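Local coordinates for protein MTH0777 (Methanothermobacter thermautotrophicus, PDB 1KJN) that is of unknown function but forms a two-subunit assembly of chains built round a six-stranded parallel beta-sheet flanked by helices, at residues V20-P23 / L24-T28; V41-N44 / P45-R49; N72-E76 / G77-F81. All blocks are in the same frame, centred on the assembly; numbering follows the deposited sequence.

Contact 1: residues V20-P23 / L24-T28; sequences VQIP and LAIYT
Four backbone bonds carry the chain from residues 20-23 into 24-28, each from an amide to the carbonyl four residues earlier. Leu24 N donates to Val20 O at 3.0 Å, and Ala25 N to Gln21 O at 2.8 Å; Ile26 N on Ile22 O and Tyr27 N on Pro23 O continue the series. Pro23, which has no N-H to give, sits in the first turn, where its lack of a donor costs little. One turn on, Leu24 O is gripped twice: Thr28 N takes it in the helical bond and Thr28 OG1 donates to Leu24 O at 2.7 Å, the two reaching the carbonyl from opposite faces of its plane. The buried hydroxyl is thus folded back onto its own helix. Gln21 points away, its amide bonded to the loop after strand 8-12, OE1 on Gly14 N and NE2 on Cys15 O, while Tyr27 OH bonds Asp150 OD1.

The side chains that meet across the contact are aliphatic. Val20 and Leu24 run side by side, with Leu24 CD1 3.9 Å from Val20 CB; the leucine has CG anti to its carbonyl carbon (chi1 -76°), which lays the branch back over Val20 O. Ile22 CG2 meets Ile26 CD1 at 4.1 Å as the two side chains cross at a slant. Val20, Pro23, Ile26 and Tyr27 also pack on the second subunit, whereas Leu24, Ala25 and Thr28 touch Phe85 of strand 81-86. This is the amino-terminal part of the connecting helix of a beta-alpha-beta crossover between strands 8-12 and 38-43.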
ATOM      1  N   VAL A  20       4.006   5.510  -0.565  1.00 15.91           N
ATOM      2  CA  VAL A  20       2.807   6.244  -0.150  1.00 14.56           C
ATOM      3  C   VAL A  20       1.687   6.239  -1.179  1.00 13.95           C
ATOM      4  O   VAL A  20       0.522   6.427  -0.805  1.00 13.84           O
ATOM      5  CB  VAL A  20       3.063   7.746   0.190  1.00 19.15           C
ATOM      6  CG1 VAL A  20       4.048   7.894   1.342  1.00 17.27           C
ATOM      7  CG2 VAL A  20       3.495   8.526  -1.065  1.00 16.27           C
ATOM      8  N   GLN A  21       2.008   5.940  -2.444  1.00 13.37           N
ATOM      9  CA  GLN A  21       0.987   6.021  -3.493  1.00 12.88           C
ATOM     10  C   GLN A  21      -0.235   5.135  -3.388  1.00 10.43           C
ATOM     11  O   GLN A  21      -1.344   5.641  -3.250  1.00 12.33           O
ATOM     12  CB  GLN A  21       1.584   5.918  -4.893  1.00 15.07           C
ATOM     13  CG  GLN A  21       0.608   6.404  -5.955  1.00 18.98           C
ATOM     14  CD  GLN A  21       1.179   6.352  -7.366  1.00 28.33           C
ATOM     15  OE1 GLN A  21       0.658   6.996  -8.275  1.00 31.76           O
ATOM     16  NE2 GLN A  21       2.244   5.574  -7.559  1.00 35.28           N
ATOM     17  N   ILE A  22      -0.055   3.822  -3.463  1.00 11.49           N
ATOM     18  CA  ILE A  22      -1.200   2.918  -3.375  1.00 15.24           C
ATOM     19  C   ILE A  22      -2.030   3.191  -2.111  1.00 14.94           C
ATOM     20  O   ILE A  22      -3.230   3.425  -2.208  1.00 15.58           O
ATOM     21  CB  ILE A  22      -0.766   1.432  -3.442  1.00 16.30           C
ATOM     22  CG1 ILE A  22       0.012   1.210  -4.734  1.00 16.16           C
ATOM     23  CG2 ILE A  22      -1.976   0.498  -3.355  1.00 14.55           C
ATOM     24  CD1 ILE A  22      -0.677   1.744  -5.964  1.00 15.66           C
ATOM     25  N   PRO A  23      -1.386   3.249  -0.931  1.00 13.75           N
ATOM     26  CA  PRO A  23      -2.162   3.511   0.292  1.00 18.75           C
ATOM     27  C   PRO A  23      -3.005   4.792   0.221  1.00 17.39           C
ATOM     28  O   PRO A  23      -4.185   4.776   0.554  1.00 16.27           O
ATOM     29  CB  PRO A  23      -1.083   3.611   1.363  1.00 18.38           C
ATOM     30  CG  PRO A  23      -0.093   2.554   0.910  1.00 20.39           C
ATOM     31  CD  PRO A  23       0.009   2.893  -0.599  1.00 15.54           C
ATOM     32  N   LEU A  24      -2.401   5.882  -0.235  1.00 11.82           N
ATOM     33  CA  LEU A  24      -3.109   7.157  -0.359  1.00 13.27           C
ATOM     34  C   LEU A  24      -4.196   7.133  -1.442  1.00 15.08           C
ATOM     35  O   LEU A  24      -5.202   7.832  -1.339  1.00 16.94           O
ATOM     36  CB  LEU A  24      -2.120   8.276  -0.638  1.00 17.46           C
ATOM     37  CG  LEU A  24      -1.317   8.731   0.574  1.00 22.65           C
ATOM     38  CD1 LEU A  24      -0.260   9.716   0.112  1.00 12.50           C
ATOM     39  CD2 LEU A  24      -2.249   9.336   1.649  1.00 13.54           C
ATOM     40  N   ALA A  25      -3.984   6.346  -2.486  1.00 15.79           N
ATOM     41  CA  ALA A  25      -4.971   6.224  -3.558  1.00 17.62           C
ATOM     42  C   ALA A  25      -6.228   5.592  -2.952  1.00 18.72           C
ATOM     43  O   ALA A  25      -7.346   6.077  -3.145  1.00 12.44           O
ATOM     44  CB  ALA A  25      -4.420   5.339  -4.684  1.00 14.44           C
ATOM     45  N   ILE A  26      -6.014   4.558  -2.146  1.00 15.63           N
ATOM     46  CA  ILE A  26      -7.114   3.861  -1.508  1.00 14.34           C
ATOM     47  C   ILE A  26      -7.777   4.779  -0.476  1.00 16.73           C
ATOM     48  O   ILE A  26      -8.997   4.762  -0.331  1.00 11.87           O
ATOM     49  CB  ILE A  26      -6.609   2.554  -0.819  1.00 14.88           C
ATOM     50  CG1 ILE A  26      -6.062   1.570  -1.862  1.00 18.87           C
ATOM     51  CG2 ILE A  26      -7.719   1.903  -0.003  1.00 13.25           C
ATOM     52  CD1 ILE A  26      -5.516   0.285  -1.237  1.00 20.36           C
ATOM     53  N   TYR A  27      -6.966   5.557   0.249  1.00 20.68           N
ATOM     54  CA  TYR A  27      -7.474   6.486   1.258  1.00 22.24           C
ATOM     55  C   TYR A  27      -8.370   7.553   0.609  1.00 23.61           C
ATOM     56  O   TYR A  27      -9.450   7.848   1.101  1.00 25.46           O
ATOM     57  CB  TYR A  27      -6.319   7.177   1.995  1.00 25.73           C
ATOM     58  CG  TYR A  27      -6.788   8.103   3.101  1.00 23.12           C
ATOM     59  CD1 TYR A  27      -6.922   9.480   2.883  1.00 23.06           C
ATOM     60  CD2 TYR A  27      -7.131   7.601   4.359  1.00 24.62           C
ATOM     61  CE1 TYR A  27      -7.398  10.339   3.904  1.00 22.17           C
ATOM     62  CE2 TYR A  27      -7.595   8.444   5.384  1.00 23.88           C
ATOM     63  CZ  TYR A  27      -7.728   9.806   5.152  1.00 23.70           C
ATOM     64  OH  TYR A  27      -8.147  10.630   6.169  1.00 20.02           O
ATOM     65  N   THR A  28      -7.907   8.116  -0.501  1.00 19.35           N
ATOM     66  CA  THR A  28      -8.651   9.143  -1.224  1.00 17.01           C
ATOM     67  C   THR A  28      -9.938   8.554  -1.803  1.00 22.13           C
ATOM     68  O   THR A  28     -10.987   9.179  -1.705  1.00 21.35           O
ATOM     69  CB  THR A  28      -7.800   9.738  -2.347  1.00 20.22           C
ATOM     70  OG1 THR A  28      -6.537  10.134  -1.804  1.00 15.74           O
ATOM     71  CG2 THR A  28      -8.487  10.978  -2.980  1.00 18.59           C
TER

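Contact 2: residues V41-N44 / P45-R49; sequences VTAN and PAALR
Asn44 caps the helix that begins at Pro45: its OD1 accepts from Ala47 N at 2.8 Å, the side-chain N-cap bond at the strand-to-helix corner of a beta-alpha-beta unit. The donor lies nearly in line with the side-chain C=O, and the N-H points at OD1 with an angle of 163°. With CG set between the backbone N and the carbonyl carbon (chi1 77°), the amide bends over the helix start and brings OD1 to the third residue after the cap. The backbone carbonyl of Asn44 works beside it, taking Leu48 N at 3.0 Å in an almost straight bond, so one residue satisfies two amides of the first turn. Pro45, following directly, needs no acceptor for its nitrogen.

Beyond this polar corner, the helix leans on the strand it has just left; the N-to-C directions of 41-43 and 45-49 lie 146° apart. Ala43 presents its methyl CB to Ala47 CB at 3.6 Å, and two residues earlier Val41 CG1 meets Leu48 CD1 at 4.3 Å. The strand is held by its neighbours, with Thr42 OG1 bonded to Val65 O and its backbone paired with Met11 and Leu13. Ala46 packs on His140 of the second subunit. The contact is tight where one leucine branch presses on Ala43: Leu48 CD1 lies 3.4 Å from Ala43 CB.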
ATOM      1  N   VAL A  41     -10.712   3.235 -10.445  1.00 16.41           N
ATOM      2  CA  VAL A  41      -9.264   3.426 -10.388  1.00 17.15           C
ATOM      3  C   VAL A  41      -8.665   2.929 -11.710  1.00 21.04           C
ATOM      4  O   VAL A  41      -9.016   1.837 -12.192  1.00 21.70           O
ATOM      5  CB  VAL A  41      -8.626   2.622  -9.224  1.00 21.71           C
ATOM      6  CG1 VAL A  41      -7.113   2.762  -9.256  1.00 17.40           C
ATOM      7  CG2 VAL A  41      -9.175   3.094  -7.865  1.00 22.49           C
ATOM      8  N   THR A  42      -7.763   3.711 -12.292  1.00 17.85           N
ATOM      9  CA  THR A  42      -7.132   3.303 -13.546  1.00 22.82           C
ATOM     10  C   THR A  42      -5.627   3.525 -13.439  1.00 24.52           C
ATOM     11  O   THR A  42      -5.187   4.564 -12.947  1.00 22.74           O
ATOM     12  CB  THR A  42      -7.720   4.073 -14.771  1.00 27.13           C
ATOM     13  OG1 THR A  42      -7.122   3.582 -15.977  1.00 28.48           O
ATOM     14  CG2 THR A  42      -7.465   5.586 -14.660  1.00 21.21           C
ATOM     15  N   ALA A  43      -4.849   2.525 -13.854  1.00 25.19           N
ATOM     16  CA  ALA A  43      -3.395   2.587 -13.772  1.00 24.73           C
ATOM     17  C   ALA A  43      -2.744   1.410 -14.511  1.00 26.75           C
ATOM     18  O   ALA A  43      -3.439   0.615 -15.162  1.00 21.66           O
ATOM     19  CB  ALA A  43      -2.968   2.571 -12.309  1.00 20.04           C
ATOM     20  N   ASN A  44      -1.411   1.320 -14.409  1.00 27.86           N
ATOM     21  CA  ASN A  44      -0.639   0.266 -15.064  1.00 30.11           C
ATOM     22  C   ASN A  44      -0.812  -1.043 -14.293  1.00 31.15           C
ATOM     23  O   ASN A  44      -1.242  -1.029 -13.149  1.00 32.16           O
ATOM     24  CB  ASN A  44       0.857   0.680 -15.254  1.00 30.65           C
ATOM     25  CG  ASN A  44       1.720   0.582 -13.959  1.00 39.14           C
ATOM     26  OD1 ASN A  44       1.230   0.250 -12.880  1.00 38.17           O
ATOM     27  ND2 ASN A  44       3.026   0.866 -14.095  1.00 36.85           N
ATOM     28  N   PRO A  45      -0.475  -2.186 -14.911  1.00 34.82           N
ATOM     29  CA  PRO A  45      -0.622  -3.487 -14.244  1.00 33.58           C
ATOM     30  C   PRO A  45      -0.092  -3.581 -12.814  1.00 31.62           C
ATOM     31  O   PRO A  45      -0.814  -3.997 -11.917  1.00 27.95           O
ATOM     32  CB  PRO A  45       0.106  -4.441 -15.195  1.00 35.47           C
ATOM     33  CG  PRO A  45      -0.212  -3.838 -16.553  1.00 39.05           C
ATOM     34  CD  PRO A  45       0.062  -2.358 -16.279  1.00 40.20           C
ATOM     35  N   ALA A  46       1.154  -3.187 -12.595  1.00 29.76           N
ATOM     36  CA  ALA A  46       1.726  -3.256 -11.252  1.00 31.36           C
ATOM     37  C   ALA A  46       0.862  -2.480 -10.249  1.00 21.32           C
ATOM     38  O   ALA A  46       0.437  -3.018  -9.236  1.00 21.39           O
ATOM     39  CB  ALA A  46       3.150  -2.715 -11.266  1.00 37.19           C
ATOM     40  N   ALA A  47       0.557  -1.235 -10.583  1.00 19.05           N
ATOM     41  CA  ALA A  47      -0.257  -0.387  -9.722  1.00 20.66           C
ATOM     42  C   ALA A  47      -1.626  -1.014  -9.379  1.00 19.92           C
ATOM     43  O   ALA A  47      -1.993  -1.078  -8.199  1.00 16.24           O
ATOM     44  CB  ALA A  47      -0.427   0.998 -10.369  1.00 16.22           C
ATOM     45  N   LEU A  48      -2.359  -1.490 -10.396  1.00 13.21           N
ATOM     46  CA  LEU A  48      -3.671  -2.104 -10.169  1.00 19.32           C
ATOM     47  C   LEU A  48      -3.565  -3.325  -9.285  1.00 17.99           C
ATOM     48  O   LEU A  48      -4.445  -3.570  -8.442  1.00 18.01           O
ATOM     49  CB  LEU A  48      -4.352  -2.461 -11.509  1.00 19.33           C
ATOM     50  CG  LEU A  48      -5.428  -1.458 -12.001  1.00 26.02           C
ATOM     51  CD1 LEU A  48      -5.039  -0.044 -11.713  1.00 23.28           C
ATOM     52  CD2 LEU A  48      -5.759  -1.638 -13.479  1.00 25.53           C
ATOM     53  N   ARG A  49      -2.495  -4.105  -9.468  1.00 21.79           N
ATOM     54  CA  ARG A  49      -2.305  -5.307  -8.651  1.00 26.83           C
ATOM     55  C   ARG A  49      -2.032  -4.951  -7.204  1.00 21.31           C
ATOM     56  O   ARG A  49      -2.395  -5.701  -6.309  1.00 22.50           O
ATOM     57  CB  ARG A  49      -1.177  -6.214  -9.169  1.00 29.05           C
ATOM     58  CG  ARG A  49      -1.383  -6.758 -10.570  1.00 34.79           C
ATOM     59  CD  ARG A  49      -0.486  -7.958 -10.850  1.00 35.25           C
ATOM     60  NE  ARG A  49      -1.000  -9.115 -10.132  1.00 42.20           N
ATOM     61  CZ  ARG A  49      -1.780 -10.058 -10.665  1.00 38.86           C
ATOM     62  NH1 ARG A  49      -2.127 -10.005 -11.944  1.00 40.16           N
ATOM     63  NH2 ARG A  49      -2.300 -11.003  -9.887  1.00 36.52           N
TER

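Contact 3: residues N72-E76 / G77-F81; sequences NELAE and GDYEF
A type II beta turn from Ala75 to Asp78 bends the chain just beyond the end of helix 67-73, closed by Asp78 N donating to Ala75 O at 3.2 Å. Gly77 holds its third position with a positive phi of 95°, where a beta carbon would collide with Glu76 O. Ala75, the first residue of the turn, is extended, and Tyr79 resumes an extended course after it.

The side chain of Asp78 folds back over the turn it closes. CG stands anti to the carbonyl carbon (chi1 -68°), placing OD2 3.1 Å from Ala75 N, which donates to it from above the carboxylate plane. The other oxygen is bridged to the turn by a water that donates to Asp78 OD1 at 2.6 Å and also to Glu76 O. Ala75 is therefore held at both its amide and its carbonyl by the same residue. With an alanine here, Ala75 N is likely to be left without its carboxylate partner and the water with only Glu76 O of this pair to hold it, though the backbone bond of the turn would remain.

The side chains of Leu74 and Tyr79 cross at about a right angle. Leu74 CD1 comes to the edge of the ring, near its plane, 3.3 Å from Tyr79 CE2. Lys8 makes a cation-pi contact with the same ring. Leu74 rests on Phe98, Ile101 and Leu102 of helix 89-102, and Tyr79 also touches Leu102. The turn lies in the connection from helix 67-73 to strand 81-86, where Phe81 pairs by its backbone with Leu10 of neighbouring strand 8-12.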
ATOM      1  N   ASN A  72      -9.325   4.322 -24.049  1.00 37.22           N
ATOM      2  CA  ASN A  72     -10.027   3.886 -25.234  1.00 37.93           C
ATOM      3  C   ASN A  72     -11.543   3.874 -25.105  1.00 35.36           C
ATOM      4  O   ASN A  72     -12.238   3.810 -26.107  1.00 34.49           O
ATOM      5  CB  ASN A  72      -9.530   2.501 -25.632  1.00 44.88           C
ATOM      6  CG  ASN A  72      -9.387   2.354 -27.122  1.00 52.77           C
ATOM      7  OD1 ASN A  72     -10.176   1.656 -27.769  1.00 57.45           O
ATOM      8  ND2 ASN A  72      -8.394   3.039 -27.691  1.00 53.95           N
ATOM      9  N   GLU A  73     -12.058   3.958 -23.881  1.00 31.11           N
ATOM     10  CA  GLU A  73     -13.498   3.918 -23.663  1.00 31.56           C
ATOM     11  C   GLU A  73     -14.079   5.228 -23.114  1.00 25.39           C
ATOM     12  O   GLU A  73     -15.278   5.443 -23.146  1.00 23.16           O
ATOM     13  CB  GLU A  73     -13.817   2.785 -22.676  1.00 42.90           C
ATOM     14  CG  GLU A  73     -14.748   1.688 -23.204  1.00 55.11           C
ATOM     15  CD  GLU A  73     -14.192   0.969 -24.425  1.00 64.77           C
ATOM     16  OE1 GLU A  73     -13.014   0.548 -24.398  1.00 68.71           O
ATOM     17  OE2 GLU A  73     -14.942   0.822 -25.414  1.00 66.64           O
ATOM     18  N   LEU A  74     -13.214   6.101 -22.623  1.00 23.84           N
ATOM     19  CA  LEU A  74     -13.642   7.349 -22.008  1.00 22.30           C
ATOM     20  C   LEU A  74     -14.221   8.424 -22.947  1.00 25.50           C
ATOM     21  O   LEU A  74     -13.744   8.612 -24.065  1.00 26.54           O
ATOM     22  CB  LEU A  74     -12.465   7.921 -21.219  1.00 20.94           C
ATOM     23  CG  LEU A  74     -12.716   8.848 -20.030  1.00 28.35           C
ATOM     24  CD1 LEU A  74     -13.358   8.052 -18.890  1.00 25.14           C
ATOM     25  CD2 LEU A  74     -11.393   9.457 -19.566  1.00 24.16           C
ATOM     26  N   ALA A  75     -15.256   9.110 -22.472  1.00 23.78           N
ATOM     27  CA  ALA A  75     -15.876  10.209 -23.196  1.00 25.41           C
ATOM     28  C   ALA A  75     -16.322  11.243 -22.167  1.00 28.50           C
ATOM     29  O   ALA A  75     -16.581  10.903 -21.002  1.00 27.72           O
ATOM     30  CB  ALA A  75     -17.069   9.726 -23.989  1.00 28.51           C
ATOM     31  N   GLU A  76     -16.445  12.495 -22.603  1.00 27.41           N
ATOM     32  CA  GLU A  76     -16.869  13.578 -21.720  1.00 30.54           C
ATOM     33  C   GLU A  76     -18.209  13.223 -21.075  1.00 31.52           C
ATOM     34  O   GLU A  76     -19.078  12.630 -21.719  1.00 30.29           O
ATOM     35  CB  GLU A  76     -16.976  14.910 -22.490  1.00 31.99           C
ATOM     36  CG  GLU A  76     -17.536  16.089 -21.636  1.00 31.18           C
ATOM     37  CD  GLU A  76     -17.156  17.481 -22.145  1.00 32.11           C
ATOM     38  OE1 GLU A  76     -16.215  17.618 -22.955  1.00 30.68           O
ATOM     39  OE2 GLU A  76     -17.785  18.465 -21.694  1.00 33.11           O
ATOM     40  N   GLY A  77     -18.331  13.520 -19.785  1.00 29.70           N
ATOM     41  CA  GLY A  77     -19.556  13.231 -19.063  1.00 29.04           C
ATOM     42  C   GLY A  77     -19.575  11.911 -18.308  1.00 29.65           C
ATOM     43  O   GLY A  77     -20.494  11.659 -17.526  1.00 31.16           O
ATOM     44  N   ASP A  78     -18.580  11.057 -18.528  1.00 27.84           N
ATOM     45  CA  ASP A  78     -18.559   9.765 -17.828  1.00 27.79           C
ATOM     46  C   ASP A  78     -18.188   9.882 -16.342  1.00 27.26           C
ATOM     47  O   ASP A  78     -18.364   8.925 -15.580  1.00 29.75           O
ATOM     48  CB  ASP A  78     -17.602   8.776 -18.504  1.00 27.26           C
ATOM     49  CG  ASP A  78     -18.079   8.314 -19.882  1.00 27.59           C
ATOM     50  OD1 ASP A  78     -19.252   8.519 -20.256  1.00 30.23           O
ATOM     51  OD2 ASP A  78     -17.258   7.713 -20.591  1.00 22.62           O
ATOM     52  N   TYR A  79     -17.650  11.032 -15.943  1.00 23.38           N
ATOM     53  CA  TYR A  79     -17.250  11.248 -14.552  1.00 26.15           C
ATOM     54  C   TYR A  79     -17.442  12.705 -14.136  1.00 26.07           C
ATOM     55  O   TYR A  79     -17.238  13.612 -14.929  1.00 25.82           O
ATOM     56  CB  TYR A  79     -15.780  10.848 -14.346  1.00 24.78           C
ATOM     57  CG  TYR A  79     -15.503   9.370 -14.555  1.00 30.39           C
ATOM     58  CD1 TYR A  79     -15.641   8.466 -13.503  1.00 29.08           C
ATOM     59  CD2 TYR A  79     -15.134   8.874 -15.802  1.00 27.04           C
ATOM     60  CE1 TYR A  79     -15.426   7.118 -13.681  1.00 28.43           C
ATOM     61  CE2 TYR A  79     -14.913   7.505 -15.993  1.00 30.24           C
ATOM     62  CZ  TYR A  79     -15.064   6.638 -14.922  1.00 30.00           C
ATOM     63  OH  TYR A  79     -14.863   5.291 -15.083  1.00 32.47           O
ATOM     64  N   GLU A  80     -17.815  12.908 -12.877  1.00 29.01           N
ATOM     65  CA  GLU A  80     -18.046  14.234 -12.315  1.00 33.22           C
ATOM     66  C   GLU A  80     -16.807  14.767 -11.578  1.00 32.16           C
ATOM     67  O   GLU A  80     -16.742  15.940 -11.217  1.00 29.89           O
ATOM     68  CB  GLU A  80     -19.250  14.190 -11.362  1.00 38.38           C
ATOM     69  CG  GLU A  80     -20.621  14.048 -12.042  1.00 48.26           C
ATOM     70  CD  GLU A  80     -20.773  12.777 -12.882  1.00 58.50           C
ATOM     71  OE1 GLU A  80     -20.681  11.667 -12.320  1.00 60.61           O
ATOM     72  OE2 GLU A  80     -20.998  12.883 -14.112  1.00 63.15           O
ATOM     73  N   PHE A  81     -15.832  13.898 -11.350  1.00 27.24           N
ATOM     74  CA  PHE A  81     -14.610  14.292 -10.657  1.00 25.97           C
ATOM     75  C   PHE A  81     -13.426  13.467 -11.158  1.00 21.55           C
ATOM     76  O   PHE A  81     -13.561  12.282 -11.408  1.00 20.64           O
ATOM     77  CB  PHE A  81     -14.774  14.105  -9.142  1.00 20.25           C
ATOM     78  CG  PHE A  81     -13.602  14.614  -8.341  1.00 27.01           C
ATOM     79  CD1 PHE A  81     -12.820  13.738  -7.576  1.00 24.24           C
ATOM     80  CD2 PHE A  81     -13.272  15.972  -8.355  1.00 25.66           C
ATOM     81  CE1 PHE A  81     -11.715  14.215  -6.844  1.00 28.62           C
ATOM     82  CE2 PHE A  81     -12.168  16.463  -7.626  1.00 25.71           C
ATOM     83  CZ  PHE A  81     -11.393  15.587  -6.866  1.00 25.48           C
TER
HETATM   84  O   HOH W   1     -21.067  10.320 -20.917  1.00 48.85           O

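In the fold
Contacts 1, 2 and 3 follow one another along the chain round a single parallel sheet of order 3-2-1-4-5-6. Contact 1 lies on helix 21-34, and contact 2 where strand 38-43 passes into helix 45-54. Their centres are 12 Å apart, and Ile22 CD1 packs 3.8 Å from Ala47 O, joining the two helix starts; both also touch the second subunit, consistent with the region round these helix starts forming part of the subunit interface. Contact 3, in the connection from helix 67-73 to strand 81-86, has its centre about 22 Å from that of contact 1, across the chain's centre, and about 18 Å from that of contact 2. It touches neither, nor the other subunit.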